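Local coordinates for protein DJ-1 homolog D (Arabidopsis thaliana, PDB 4OGG) that belongs to the DJ-1/PfpI family and carries two domains of that family in one chain, at residues T4-Y12 and Y93-V104. Residues are numbered along the deposited sequence; the frame is centred on the assembly and turned at random.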
ATOM      1  N   THR C   4     -34.365  -8.080 -16.502  1.00 17.11           N
ATOM      2  CA  THR C   4     -33.617  -8.398 -15.293  1.00 17.10           C
ATOM      3  C   THR C   4     -32.350  -9.154 -15.675  1.00 15.55           C
ATOM      4  O   THR C   4     -32.406 -10.172 -16.363  1.00 17.33           O
ATOM      5  CB  THR C   4     -34.468  -9.245 -14.330  1.00 18.26           C
ATOM      6  OG1 THR C   4     -35.681  -8.541 -14.038  1.00 21.40           O
ATOM      7  CG2 THR C   4     -33.723  -9.495 -13.028  1.00 18.40           C
ATOM      8  N   VAL C   5     -31.209  -8.646 -15.222  1.00 15.05           N
ATOM      9  CA  VAL C   5     -29.920  -9.247 -15.530  1.00 14.61           C
ATOM     10  C   VAL C   5     -29.197  -9.719 -14.273  1.00 14.71           C
ATOM     11  O   VAL C   5     -29.313  -9.108 -13.210  1.00 13.94           O
ATOM     12  CB  VAL C   5     -29.022  -8.230 -16.274  1.00 16.13           C
ATOM     13  CG1 VAL C   5     -27.593  -8.742 -16.367  1.00 16.98           C
ATOM     14  CG2 VAL C   5     -29.584  -7.972 -17.666  1.00 16.03           C
ATOM     15  N   LEU C   6     -28.450 -10.809 -14.408  1.00 14.00           N
ATOM     16  CA  LEU C   6     -27.688 -11.365 -13.298  1.00 14.12           C
ATOM     17  C   LEU C   6     -26.196 -11.160 -13.568  1.00 13.24           C
ATOM     18  O   LEU C   6     -25.732 -11.372 -14.686  1.00 12.95           O
ATOM     19  CB  LEU C   6     -27.975 -12.863 -13.162  1.00 15.43           C
ATOM     20  CG  LEU C   6     -27.292 -13.606 -12.014  1.00 16.38           C
ATOM     21  CD1 LEU C   6     -27.834 -13.089 -10.685  1.00 16.17           C
ATOM     22  CD2 LEU C   6     -27.545 -15.105 -12.143  1.00 16.18           C
ATOM     23  N   ILE C   7     -25.455 -10.726 -12.552  1.00 13.57           N
ATOM     24  CA  ILE C   7     -24.014 -10.542 -12.698  1.00 13.19           C
ATOM     25  C   ILE C   7     -23.335 -11.581 -11.809  1.00 14.21           C
ATOM     26  O   ILE C   7     -23.606 -11.667 -10.606  1.00 13.15           O
ATOM     27  CB  ILE C   7     -23.552  -9.120 -12.279  1.00 15.08           C
ATOM     28  CG1 ILE C   7     -24.188  -8.068 -13.197  1.00 16.64           C
ATOM     29  CG2 ILE C   7     -22.027  -9.022 -12.366  1.00 14.63           C
ATOM     30  CD1 ILE C   7     -23.722  -6.637 -12.922  1.00 15.05           C
ATOM     31  N   LEU C   8     -22.474 -12.385 -12.422  1.00 12.70           N
ATOM     32  CA  LEU C   8     -21.744 -13.437 -11.720  1.00 12.39           C
ATOM     33  C   LEU C   8     -20.482 -12.847 -11.099  1.00 13.79           C
ATOM     34  O   LEU C   8     -19.472 -12.658 -11.778  1.00 15.03           O
ATOM     35  CB  LEU C   8     -21.389 -14.551 -12.704  1.00 14.22           C
ATOM     36  CG  LEU C   8     -20.534 -15.721 -12.216  1.00 16.43           C
ATOM     37  CD1 LEU C   8     -21.191 -16.393 -11.019  1.00 16.55           C
ATOM     38  CD2 LEU C   8     -20.358 -16.709 -13.356  1.00 16.67           C
ATOM     39  N   CYS C   9     -20.548 -12.570  -9.800  1.00 14.49           N
ATOM     40  CA  CYS C   9     -19.434 -11.969  -9.069  1.00 14.27           C
ATOM     41  C   CYS C   9     -18.569 -12.958  -8.300  1.00 14.92           C
ATOM     42  O   CYS C   9     -18.950 -14.108  -8.080  1.00 14.04           O
ATOM     43  CB  CYS C   9     -19.965 -10.917  -8.088  1.00 13.47           C
ATOM     44  SG  CYS C   9     -20.983  -9.635  -8.844  1.00 14.47           S
ATOM     45  N   GLY C  10     -17.399 -12.480  -7.887  1.00 13.56           N
ATOM     46  CA  GLY C  10     -16.473 -13.297  -7.125  1.00 12.40           C
ATOM     47  C   GLY C  10     -15.438 -12.406  -6.465  1.00 13.39           C
ATOM     48  O   GLY C  10     -15.315 -11.226  -6.810  1.00 13.30           O
ATOM     49  N   ASP C  11     -14.693 -12.953  -5.512  1.00 13.20           N
ATOM     50  CA  ASP C  11     -13.670 -12.167  -4.839  1.00 13.12           C
ATOM     51  C   ASP C  11     -12.547 -11.831  -5.812  1.00 13.55           C
ATOM     52  O   ASP C  11     -12.064 -12.689  -6.549  1.00 14.02           O
ATOM     53  CB  ASP C  11     -13.117 -12.922  -3.628  1.00 12.52           C
ATOM     54  CG  ASP C  11     -14.147 -13.087  -2.524  1.00 13.08           C
ATOM     55  OD1 ASP C  11     -15.264 -12.546  -2.662  1.00 12.65           O
ATOM     56  OD2 ASP C  11     -13.839 -13.755  -1.518  1.00 14.56           O
ATOM     57  N   TYR C  12     -12.154 -10.563  -5.803  1.00 13.04           N
ATOM     58  CA  TYR C  12     -11.108 -10.046  -6.670  1.00 13.40           C
ATOM     59  C   TYR C  12     -11.499  -9.956  -8.142  1.00 13.67           C
ATOM     60  O   TYR C  12     -10.657 -10.017  -9.039  1.00 13.07           O
ATOM     61  CB  TYR C  12      -9.809 -10.829  -6.458  1.00 12.90           C
ATOM     62  CG  TYR C  12      -9.166 -10.454  -5.134  1.00 13.01           C
ATOM     63  CD1 TYR C  12      -8.661  -9.169  -4.930  1.00 13.96           C
ATOM     64  CD2 TYR C  12      -9.114 -11.357  -4.074  1.00 14.14           C
ATOM     65  CE1 TYR C  12      -8.119  -8.788  -3.702  1.00 13.83           C
ATOM     66  CE2 TYR C  12      -8.575 -10.986  -2.836  1.00 12.91           C
ATOM     67  CZ  TYR C  12      -8.081  -9.701  -2.660  1.00 13.29           C
ATOM     68  OH  TYR C  12      -7.558  -9.321  -1.445  1.00 14.80           O
ATOM     69  N   TYR C  93     -11.150 -18.947 -10.195  1.00 12.88           N
ATOM     70  CA  TYR C  93     -11.620 -19.828  -9.128  1.00 12.57           C
ATOM     71  C   TYR C  93     -13.107 -20.130  -9.287  1.00 14.23           C
ATOM     72  O   TYR C  93     -13.573 -21.202  -8.894  1.00 16.05           O
ATOM     73  CB  TYR C  93     -11.296 -19.241  -7.739  1.00 13.20           C
ATOM     74  CG  TYR C  93     -12.318 -18.309  -7.117  1.00 13.27           C
ATOM     75  CD1 TYR C  93     -13.465 -18.811  -6.498  1.00 14.44           C
ATOM     76  CD2 TYR C  93     -12.105 -16.931  -7.085  1.00 14.35           C
ATOM     77  CE1 TYR C  93     -14.366 -17.964  -5.855  1.00 13.30           C
ATOM     78  CE2 TYR C  93     -13.001 -16.074  -6.448  1.00 14.04           C
ATOM     79  CZ  TYR C  93     -14.129 -16.598  -5.831  1.00 14.54           C
ATOM     80  OH  TYR C  93     -15.007 -15.760  -5.177  1.00 14.64           O
ATOM     81  N   LEU C  94     -13.851 -19.199  -9.879  1.00 13.63           N
ATOM     82  CA  LEU C  94     -15.277 -19.420 -10.116  1.00 13.94           C
ATOM     83  C   LEU C  94     -15.443 -20.540 -11.147  1.00 14.77           C
ATOM     84  O   LEU C  94     -16.391 -21.324 -11.081  1.00 15.19           O
ATOM     85  CB  LEU C  94     -15.942 -18.140 -10.642  1.00 12.76           C
ATOM     86  CG  LEU C  94     -16.094 -16.971  -9.667  1.00 12.56           C
ATOM     87  CD1 LEU C  94     -16.688 -15.766 -10.382  1.00 15.00           C
ATOM     88  CD2 LEU C  94     -16.993 -17.390  -8.507  1.00 14.99           C
ATOM     89  N   ALA C  95     -14.514 -20.604 -12.100  1.00 14.82           N
ATOM     90  CA  ALA C  95     -14.540 -21.613 -13.157  1.00 15.98           C
ATOM     91  C   ALA C  95     -14.388 -23.031 -12.616  1.00 17.73           C
ATOM     92  O   ALA C  95     -14.742 -23.998 -13.291  1.00 18.19           O
ATOM     93  CB  ALA C  95     -13.436 -21.327 -14.179  1.00 14.48           C
ATOM     94  N   LEU C  96     -13.853 -23.146 -11.403  1.00 18.24           N
ATOM     95  CA  LEU C  96     -13.653 -24.445 -10.766  1.00 20.71           C
ATOM     96  C   LEU C  96     -14.734 -24.735  -9.731  1.00 21.64           C
ATOM     97  O   LEU C  96     -14.652 -25.718  -8.992  1.00 22.53           O
ATOM     98  CB  LEU C  96     -12.274 -24.507 -10.101  1.00 22.19           C
ATOM     99  CG  LEU C  96     -11.119 -25.066 -10.937  1.00 23.48           C
ATOM    100  CD1 LEU C  96     -11.380 -26.538 -11.228  1.00 25.32           C
ATOM    101  CD2 LEU C  96     -10.968 -24.284 -12.230  1.00 26.24           C
ATOM    102  N   THR C  97     -15.745 -23.878  -9.681  1.00 20.70           N
ATOM    103  CA  THR C  97     -16.848 -24.048  -8.745  1.00 21.06           C
ATOM    104  C   THR C  97     -18.007 -24.710  -9.493  1.00 21.35           C
ATOM    105  O   THR C  97     -18.590 -24.121 -10.405  1.00 20.30           O
ATOM    106  CB  THR C  97     -17.294 -22.688  -8.171  1.00 22.11           C
ATOM    107  OG1 THR C  97     -16.176 -22.044  -7.541  1.00 19.43           O
ATOM    108  CG2 THR C  97     -18.402 -22.876  -7.146  1.00 22.37           C
ATOM    109  N   ALA C  98     -18.319 -25.945  -9.110  1.00 20.95           N
ATOM    110  CA  ALA C  98     -19.379 -26.726  -9.747  1.00 21.94           C
ATOM    111  C   ALA C  98     -20.685 -25.975  -9.997  1.00 19.92           C
ATOM    112  O   ALA C  98     -21.207 -25.977 -11.114  1.00 21.25           O
ATOM    113  CB  ALA C  98     -19.661 -27.981  -8.919  1.00 22.81           C
ATOM    114  N   SER C  99     -21.216 -25.346  -8.957  1.00 18.92           N
ATOM    115  CA  SER C  99     -22.473 -24.609  -9.062  1.00 19.73           C
ATOM    116  C   SER C  99     -22.409 -23.467 -10.070  1.00 19.84           C
ATOM    117  O   SER C  99     -23.419 -23.111 -10.682  1.00 18.84           O
ATOM    118  CB  SER C  99     -22.868 -24.059  -7.692  1.00 20.71           C
ATOM    119  OG  SER C  99     -21.856 -23.212  -7.173  1.00 20.04           O
ATOM    120  N   VAL C 100     -21.220 -22.891 -10.242  1.00 19.06           N
ATOM    121  CA  VAL C 100     -21.047 -21.794 -11.187  1.00 18.47           C
ATOM    122  C   VAL C 100     -21.073 -22.296 -12.629  1.00 18.67           C
ATOM    123  O   VAL C 100     -21.781 -21.740 -13.469  1.00 18.64           O
ATOM    124  CB  VAL C 100     -19.725 -21.038 -10.925  1.00 18.50           C
ATOM    125  CG1 VAL C 100     -19.460 -20.034 -12.048  1.00 18.80           C
ATOM    126  CG2 VAL C 100     -19.805 -20.313  -9.589  1.00 17.03           C
ATOM    127  N   VAL C 101     -20.304 -23.342 -12.926  1.00 19.33           N
ATOM    128  CA  VAL C 101     -20.292 -23.881 -14.280  1.00 20.84           C
ATOM    129  C   VAL C 101     -21.701 -24.346 -14.639  1.00 20.46           C
ATOM    130  O   VAL C 101     -22.145 -24.197 -15.775  1.00 19.36           O
ATOM    131  CB  VAL C 101     -19.305 -25.069 -14.422  1.00 23.11           C
ATOM    132  CG1 VAL C 101     -17.887 -24.606 -14.120  1.00 24.81           C
ATOM    133  CG2 VAL C 101     -19.696 -26.189 -13.490  1.00 27.31           C
ATOM    134  N   GLU C 102     -22.401 -24.903 -13.655  1.00 19.84           N
ATOM    135  CA  GLU C 102     -23.765 -25.378 -13.854  1.00 21.20           C
ATOM    136  C   GLU C 102     -24.663 -24.218 -14.262  1.00 19.68           C
ATOM    137  O   GLU C 102     -25.441 -24.324 -15.209  1.00 20.67           O
ATOM    138  CB  GLU C 102     -24.308 -25.990 -12.565  1.00 22.62           C
ATOM    139  CG  GLU C 102     -25.764 -26.401 -12.652  1.00 27.46           C
ATOM    140  CD  GLU C 102     -26.468 -26.310 -11.315  1.00 29.62           C
ATOM    141  OE1 GLU C 102     -25.938 -26.853 -10.324  1.00 32.48           O
ATOM    142  OE2 GLU C 102     -27.554 -25.697 -11.253  1.00 33.03           O
ATOM    143  N   LEU C 103     -24.549 -23.113 -13.532  1.00 19.11           N
ATOM    144  CA  LEU C 103     -25.351 -21.929 -13.799  1.00 17.96           C
ATOM    145  C   LEU C 103     -25.113 -21.392 -15.205  1.00 17.61           C
ATOM    146  O   LEU C 103     -26.062 -21.095 -15.935  1.00 16.86           O
ATOM    147  CB  LEU C 103     -25.042 -20.844 -12.758  1.00 17.49           C
ATOM    148  CG  LEU C 103     -25.817 -19.523 -12.849  1.00 17.61           C
ATOM    149  CD1 LEU C 103     -25.780 -18.816 -11.504  1.00 17.90           C
ATOM    150  CD2 LEU C 103     -25.223 -18.639 -13.936  1.00 18.90           C
ATOM    151  N   VAL C 104     -23.846 -21.268 -15.590  1.00 17.23           N
ATOM    152  CA  VAL C 104     -23.517 -20.756 -16.912  1.00 17.18           C
ATOM    153  C   VAL C 104     -24.012 -21.689 -18.016  1.00 18.69           C
ATOM    154  O   VAL C 104     -24.555 -21.239 -19.025  1.00 18.78           O
ATOM    155  CB  VAL C 104     -21.992 -20.535 -17.047  1.00 16.01           C
ATOM    156  CG1 VAL C 104     -21.634 -20.138 -18.471  1.00 18.50           C
ATOM    157  CG2 VAL C 104     -21.557 -19.445 -16.081  1.00 14.82           C
TER
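In Y93, chi1 of 89° puts CG between the backbone N and the carbonyl carbon, which helps carry the phenol oxygen to D11 N. L8 holds CG anti to its own N, with CD2 reaching V100 and V104. The phenol oxygen takes a hydrogen bond from the backbone: D11 N lies 2.8 Å from Y93 OH with an N-H...O angle of 167°, nearly straight, and D11 N sits at the ring edge, in its plane. G10 CA approaches to 3.5 Å from Y93 OH, the backbone of G10 lying against the phenol and L94. Y93 OH is also hydrogen-bonded to Q249 OE1 of the second subunit, which adds a second grip on the hydroxyl. D11 OD2 is bonded to Q249 N of that subunit and its OD1 forms a salt bridge with K39, so this end of the contact lies at the subunit interface.

Next to the phenol, L94 CG lies over one ring face, 4.2 Å above the plane, and L94 CD1 comes 3.6 Å from C9 O. Apolar contact continues along the strand: L8 CD2 is 3.7 Å from V100 CG1 and 4.0 Å from V104 CG2, the side chains of L8 and V104 crossing at about a right angle. L6 and L103 meet tip to tip, L6 CD2 to L103 CD1 at 4.2 Å.

L6 and L8 thus point toward the helix, whereas I7 between them touches V32 and P86. The axes of strand 4-8 and helix 98-104 approach to 11.4 Å and run roughly antiparallel, at 146°. A helix packed on a mostly parallel sheet is the layered alpha/beta architecture of the DJ-1/PfpI family; here strand 3-8 lies between strands 30-35 and 82-85, and helix 121-126 adds I123 against L8, L94 and V104.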